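PDB 5BWJ: sensory transduction histidine kinase, putative from Borrelia burgdorferi, which is a hybrid histidine kinase whose periplasmic Venus flytrap sensor domain, the fragment crystallised, senses small molecules associated with tick feeding. Local coordinates for the interface of chains A and B. Residues are numbered along the deposited sequence; one frame, centred on the assembly and turned at random. Chains: chain A/B, Sensory transduction histidine kinase, putative.

Contact 1: the interface of chains A and B. Residues chain A 89, 91, 159-160; chain B 17-18, 31, 160.
A:Ile91 and A:Lys160 meet B:Pro18 and B:Lys160 in a mostly apolar patch of a two-fold homodimer interface, which helps hold the two sensor domains of the deposited assembly together; the structure alone does not show that this pairing exists in the cell. CD1 of A:Ile91 lies 3.7 Å from CB of B:Pro18, a proline that follows a cis peptide bond, and also meets CD2 of B:Leu31. That same leucine methyl reaches A:Ile89 tip to tip, 3.7 Å from its CG2. The two Lys160 chains illustrate how a symmetric pair can resolve a shared space unequally. They slide past one another in opposite directions, their CG atoms 4.0 Å apart. The chain of A:Lys160 bends at chi2 (61°) and brings its side-chain amine NZ to the backbone O of B:Lys160 at 3.1 Å, a hydrogen bond in the carbonyl plane on a lone pair. B:Lys160 is extended beyond CG, and its NZ stops 3.8 Å from SG of A:Cys159. B:Phe17 brings the CE2–CZ rim of its ring to the A:Cys159–A:Lys160 backbone. The chain A surface combines strand 84-95 with the start of helix 159-169, while chain B supplies loops, including the residue just before helix 161-169.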
# COMPACT_ATOMS: atom_id res chain seq x y z
N ILE A 89 -4.88 0.06 3.67
CA ILE A 89 -6.33 0.01 3.52
C ILE A 89 -6.82 -1.34 4.01
O ILE A 89 -6.27 -2.38 3.65
CB ILE A 89 -6.75 0.25 2.05
CG1 ILE A 89 -6.32 1.65 1.61
CG2 ILE A 89 -8.27 0.08 1.90
CD1 ILE A 89 -6.56 1.94 0.14
N ILE A 91 -9.00 -4.53 4.09
CA ILE A 91 -9.70 -5.32 3.09
C ILE A 91 -10.17 -6.64 3.68
O ILE A 91 -9.46 -7.26 4.48
CB ILE A 91 -8.82 -5.59 1.85
CG1 ILE A 91 -8.45 -4.27 1.17
CG2 ILE A 91 -9.54 -6.52 0.86
CD1 ILE A 91 -7.54 -4.41 -0.03
N CYS A 159 -4.10 -4.64 3.33
CA CYS A 159 -4.33 -4.92 1.92
C CYS A 159 -3.21 -5.74 1.28
O CYS A 159 -3.45 -6.82 0.74
CB CYS A 159 -4.54 -3.62 1.13
SG CYS A 159 -3.26 -2.33 1.33
N LYS A 160 -1.98 -5.25 1.35
CA LYS A 160 -0.87 -5.88 0.64
C LYS A 160 -0.27 -7.07 1.39
O LYS A 160 -0.02 -8.12 0.80
CB LYS A 160 0.23 -4.85 0.36
CG LYS A 160 1.47 -5.41 -0.34
CD LYS A 160 1.14 -5.99 -1.71
CE LYS A 160 2.40 -6.51 -2.40
NZ LYS A 160 2.13 -6.96 -3.80
N PHE B 17 -2.70 -1.31 -7.31
CA PHE B 17 -3.10 -2.15 -6.19
C PHE B 17 -3.23 -1.30 -4.92
O PHE B 17 -2.36 -0.47 -4.65
CB PHE B 17 -2.08 -3.27 -5.96
CG PHE B 17 -2.49 -4.27 -4.91
CD1 PHE B 17 -3.10 -5.46 -5.27
CD2 PHE B 17 -2.28 -4.01 -3.56
CE1 PHE B 17 -3.48 -6.38 -4.31
CE2 PHE B 17 -2.67 -4.93 -2.60
CZ PHE B 17 -3.27 -6.12 -2.97
N PRO B 18 -4.30 -1.50 -4.14
CA PRO B 18 -5.44 -2.42 -4.29
C PRO B 18 -6.69 -1.75 -4.88
O PRO B 18 -7.77 -2.32 -4.82
CB PRO B 18 -5.71 -2.84 -2.85
CG PRO B 18 -5.43 -1.59 -2.07
CD PRO B 18 -4.30 -0.88 -2.80
N LEU B 31 -11.11 -2.01 -5.04
CA LEU B 31 -12.05 -1.34 -4.16
C LEU B 31 -12.46 0.04 -4.67
O LEU B 31 -13.31 0.71 -4.08
CB LEU B 31 -11.45 -1.21 -2.75
CG LEU B 31 -10.08 -0.54 -2.64
CD1 LEU B 31 -10.22 0.97 -2.48
CD2 LEU B 31 -9.29 -1.12 -1.48
N LYS B 160 3.79 -1.69 -4.47
CA LYS B 160 2.76 -2.71 -4.34
C LYS B 160 2.35 -3.32 -5.68
O LYS B 160 2.20 -4.54 -5.79
CB LYS B 160 1.52 -2.12 -3.65
CG LYS B 160 1.73 -1.82 -2.17
CD LYS B 160 0.52 -1.15 -1.55
CE LYS B 160 0.78 -0.79 -0.09
NZ LYS B 160 -0.33 0.01 0.50

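Contact 2: the interface of chains A and B. Residues chain A 21, 23-24, 164; chain B 163, 167, 173-174.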
# COMPACT_ATOMS: atom_id res chain seq x y z
N TYR A 21 9.22 -8.32 6.02
CA TYR A 21 8.36 -9.45 5.71
C TYR A 21 9.21 -10.68 5.40
O TYR A 21 10.43 -10.60 5.27
CB TYR A 21 7.44 -9.13 4.53
CG TYR A 21 8.16 -8.86 3.23
CD1 TYR A 21 8.26 -9.84 2.25
CD2 TYR A 21 8.76 -7.63 2.99
CE1 TYR A 21 8.92 -9.60 1.06
CE2 TYR A 21 9.42 -7.38 1.80
CZ TYR A 21 9.50 -8.37 0.84
OH TYR A 21 10.16 -8.13 -0.34
N ASN A 23 9.70 -13.81 2.72
CA ASN A 23 9.35 -14.14 1.34
C ASN A 23 9.03 -15.61 1.15
O ASN A 23 9.07 -16.40 2.09
CB ASN A 23 10.47 -13.70 0.37
CG ASN A 23 11.76 -14.51 0.51
OD1 ASN A 23 11.78 -15.60 1.09
ND2 ASN A 23 12.84 -13.97 -0.05
N ASN A 24 8.70 -15.97 -0.09
CA ASN A 24 8.29 -17.33 -0.44
C ASN A 24 9.33 -18.37 -0.04
O ASN A 24 8.98 -19.48 0.35
CB ASN A 24 8.02 -17.42 -1.94
CG ASN A 24 6.99 -16.40 -2.41
OD1 ASN A 24 6.62 -15.50 -1.67
ND2 ASN A 24 6.55 -16.54 -3.66
N TYR A 164 -0.21 -10.84 0.07
CA TYR A 164 1.10 -11.40 -0.22
C TYR A 164 1.32 -12.76 0.45
O TYR A 164 1.67 -13.73 -0.20
CB TYR A 164 2.19 -10.43 0.21
CG TYR A 164 3.58 -10.97 0.03
CD1 TYR A 164 4.11 -11.16 -1.24
CD2 TYR A 164 4.36 -11.30 1.13
CE1 TYR A 164 5.38 -11.66 -1.41
CE2 TYR A 164 5.64 -11.80 0.97
CZ TYR A 164 6.14 -11.97 -0.30
OH TYR A 164 7.40 -12.46 -0.48
N HIS B 163 5.13 -5.39 -7.75
CA HIS B 163 5.39 -6.59 -6.98
C HIS B 163 4.23 -7.58 -7.10
O HIS B 163 4.45 -8.79 -7.23
CB HIS B 163 5.63 -6.24 -5.52
CG HIS B 163 6.06 -7.41 -4.69
ND1 HIS B 163 7.38 -7.75 -4.52
CD2 HIS B 163 5.34 -8.33 -4.01
CE1 HIS B 163 7.46 -8.83 -3.76
NE2 HIS B 163 6.23 -9.20 -3.44
N ASN B 167 4.49 -11.29 -8.83
CA ASN B 167 4.31 -12.38 -7.88
C ASN B 167 3.12 -13.27 -8.20
O ASN B 167 3.13 -14.46 -7.88
CB ASN B 167 4.17 -11.81 -6.46
CG ASN B 167 4.33 -12.86 -5.39
OD1 ASN B 167 5.17 -13.75 -5.50
ND2 ASN B 167 3.53 -12.76 -4.33
N ASP B 173 8.90 -13.49 -7.17
CA ASP B 173 8.94 -12.68 -5.95
C ASP B 173 10.13 -11.73 -6.03
O ASP B 173 11.26 -12.10 -5.73
CB ASP B 173 9.04 -13.58 -4.71
CG ASP B 173 8.69 -12.86 -3.42
OD1 ASP B 173 8.49 -13.55 -2.40
OD2 ASP B 173 8.60 -11.62 -3.43
N LEU B 174 9.87 -10.49 -6.46
CA LEU B 174 10.94 -9.54 -6.74
C LEU B 174 11.63 -9.04 -5.48
O LEU B 174 11.00 -8.82 -4.45
CB LEU B 174 10.39 -8.35 -7.53
CG LEU B 174 9.74 -8.69 -8.87
CD1 LEU B 174 9.20 -7.43 -9.53
CD2 LEU B 174 10.72 -9.40 -9.80
O HOH W 1 9.96 -10.01 -2.13
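A:Asn24, with near-helical backbone torsions although in a loop, and A:Tyr164, within helix 159-169, both face B:Asp173, whose extended loop backbone carries its carboxylate across the interface. CG of B:Asp173 lies opposite its backbone N (chi1 -163°), which swings the carboxylate out to chain A. The phenol OH of A:Tyr164 donates a short 2.5 Å hydrogen bond to OD1 of B:Asp173. It uses the syn lone pair, on the side of OD2, and OD1 lies at the edge of the tyrosine ring, in its plane. The carboxylate itself is turned 65° from that plane. The backbone N of A:Asn24 adds a weak bond to the same OD1, at 3.3 Å. As modelled, the amide OD1 of A:Asn24 also lies 2.8 Å from OD1 of B:Asp173, an acceptor against an acceptor; this orientation is doubtful, and a flipped amide would give a hydrogen bond instead. The other carboxylate oxygen, OD2, takes a water at 2.5 Å. This water 1 also bonds OH of A:Tyr21 at 2.6 Å and the backbone O of B:Leu174 at 2.8 Å, bridging the chains. B:His163 turns its ring edge to A:Tyr164, its NE2 3.3 Å from CE1, while ND2 of B:Asn167 approaches CD1 of the ring from the opposite side of its plane, at 3.5 Å. This polar link probably helps fix how the two sensor domains are turned against each other.

Contact 3: the interface of chains A and B. Residues chain A 163, 167; chain B 17, 21, 164, 167-168.
A:His163 fits among aromatic rings of chain B while A:Asn167 meets amides, in a patch of the two-fold homodimer interface where helix 159-169 of chain A meets helix 161-169, a loop and a short strand of chain B; it helps join the two sensor domains of the deposited assembly. The imidazole is held from two directions. B:Phe17 stands edge-to-face to it, with CE1 over the centre of one imidazole face and the two planes 71° apart. B:Tyr164 is also edge-to-face, but here NE2 of A:His163 lies in the plane of the tyrosine ring, 3.3 Å from CE1 at its edge. With CG anti to the backbone N (chi1 -174°), the histidine points away from its helix into this corner. A second shell supports it: CD1 of B:Phe17 sits over the centre of the B:Tyr21 ring and also against one face of B:Tyr164. ND2 of B:Asn168 donates to the backbone O of B:Tyr164 at 2.9 Å, nearly straight (161° at H), which fixes that amide and turns its OD1 towards chain A. OD1 of A:Asn167 is modelled 3.0 Å from this oxygen, two acceptors opposed. ND2 of A:Asn167 lies 3.5 Å from both ND2 and the backbone O of B:Asn167; a flip would suit the first but oppose the second, so the orientation stays doubtful. The patch probably contributes to the pairing through ring packing and amide contacts.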
# COMPACT_ATOMS: atom_id res chain seq x y z
N HIS A 163 -2.51 -10.21 1.43
CA HIS A 163 -2.62 -10.73 0.07
C HIS A 163 -1.33 -11.45 -0.30
O HIS A 163 -1.36 -12.52 -0.89
CB HIS A 163 -2.91 -9.60 -0.92
CG HIS A 163 -3.17 -10.08 -2.31
ND1 HIS A 163 -4.44 -10.18 -2.85
CD2 HIS A 163 -2.32 -10.50 -3.28
CE1 HIS A 163 -4.36 -10.64 -4.08
NE2 HIS A 163 -3.09 -10.84 -4.37
N ASN A 167 -0.85 -15.55 -1.00
CA ASN A 167 -0.39 -16.09 -2.27
C ASN A 167 0.79 -17.05 -2.08
O ASN A 167 1.11 -17.83 -2.98
CB ASN A 167 0.01 -14.97 -3.22
CG ASN A 167 0.24 -15.45 -4.64
OD1 ASN A 167 -0.71 -15.69 -5.39
ND2 ASN A 167 1.50 -15.60 -5.02
N PHE B 17 -2.70 -1.31 -7.31
CA PHE B 17 -3.10 -2.15 -6.19
C PHE B 17 -3.23 -1.30 -4.92
O PHE B 17 -2.36 -0.47 -4.65
CB PHE B 17 -2.08 -3.27 -5.96
CG PHE B 17 -2.49 -4.27 -4.91
CD1 PHE B 17 -3.10 -5.46 -5.27
CD2 PHE B 17 -2.28 -4.01 -3.56
CE1 PHE B 17 -3.48 -6.38 -4.31
CE2 PHE B 17 -2.67 -4.93 -2.60
CZ PHE B 17 -3.27 -6.12 -2.97
N TYR B 21 -6.82 -3.71 -10.17
CA TYR B 21 -5.75 -4.54 -10.71
C TYR B 21 -6.33 -5.79 -11.35
O TYR B 21 -7.44 -6.21 -11.03
CB TYR B 21 -4.75 -4.92 -9.62
CG TYR B 21 -5.37 -5.62 -8.43
CD1 TYR B 21 -5.95 -4.89 -7.40
CD2 TYR B 21 -5.37 -7.00 -8.34
CE1 TYR B 21 -6.52 -5.52 -6.31
CE2 TYR B 21 -5.94 -7.64 -7.25
CZ TYR B 21 -6.51 -6.90 -6.24
OH TYR B 21 -7.07 -7.54 -5.15
N TYR B 164 3.01 -7.06 -7.04
CA TYR B 164 1.83 -7.90 -7.16
C TYR B 164 1.80 -8.65 -8.50
O TYR B 164 1.62 -9.86 -8.53
CB TYR B 164 0.55 -7.08 -7.02
CG TYR B 164 -0.67 -7.80 -7.56
CD1 TYR B 164 -1.31 -8.77 -6.81
CD2 TYR B 164 -1.17 -7.52 -8.83
CE1 TYR B 164 -2.41 -9.45 -7.30
CE2 TYR B 164 -2.28 -8.19 -9.32
CZ TYR B 164 -2.89 -9.15 -8.55
OH TYR B 164 -4.00 -9.82 -9.04
N ASN B 167 4.49 -11.29 -8.83
CA ASN B 167 4.31 -12.38 -7.88
C ASN B 167 3.12 -13.27 -8.20
O ASN B 167 3.13 -14.46 -7.88
CB ASN B 167 4.17 -11.81 -6.46
CG ASN B 167 4.33 -12.86 -5.39
OD1 ASN B 167 5.17 -13.75 -5.50
ND2 ASN B 167 3.53 -12.76 -4.33
N ASN B 168 2.09 -12.69 -8.82
CA ASN B 168 0.85 -13.41 -9.08
C ASN B 168 0.70 -13.91 -10.52
O ASN B 168 -0.01 -14.90 -10.76
CB ASN B 168 -0.35 -12.52 -8.73
CG ASN B 168 -0.55 -12.38 -7.23
OD1 ASN B 168 -1.37 -13.08 -6.64
ND2 ASN B 168 0.21 -11.48 -6.62

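The three contacts are neighbouring patches of the two-fold interface, with contact 3 between the others: its C-alpha centre lies about 9 Å from those of contact 1 and contact 2, which are about 15 Å from each other. B:Phe17 joins contact 1 to contact 3, and B:Asn167 joins contact 3 to contact 2. Helix 159-169 of chain A serves all three: its start belongs to contact 1, while the adjacent A:His163 and A:Tyr164 turn to contacts 3 and 2. Their pairings with B:Tyr164 and B:His163 are symmetry twins, yet the differing Lys160 chains show that the symmetry is not exact in side chains.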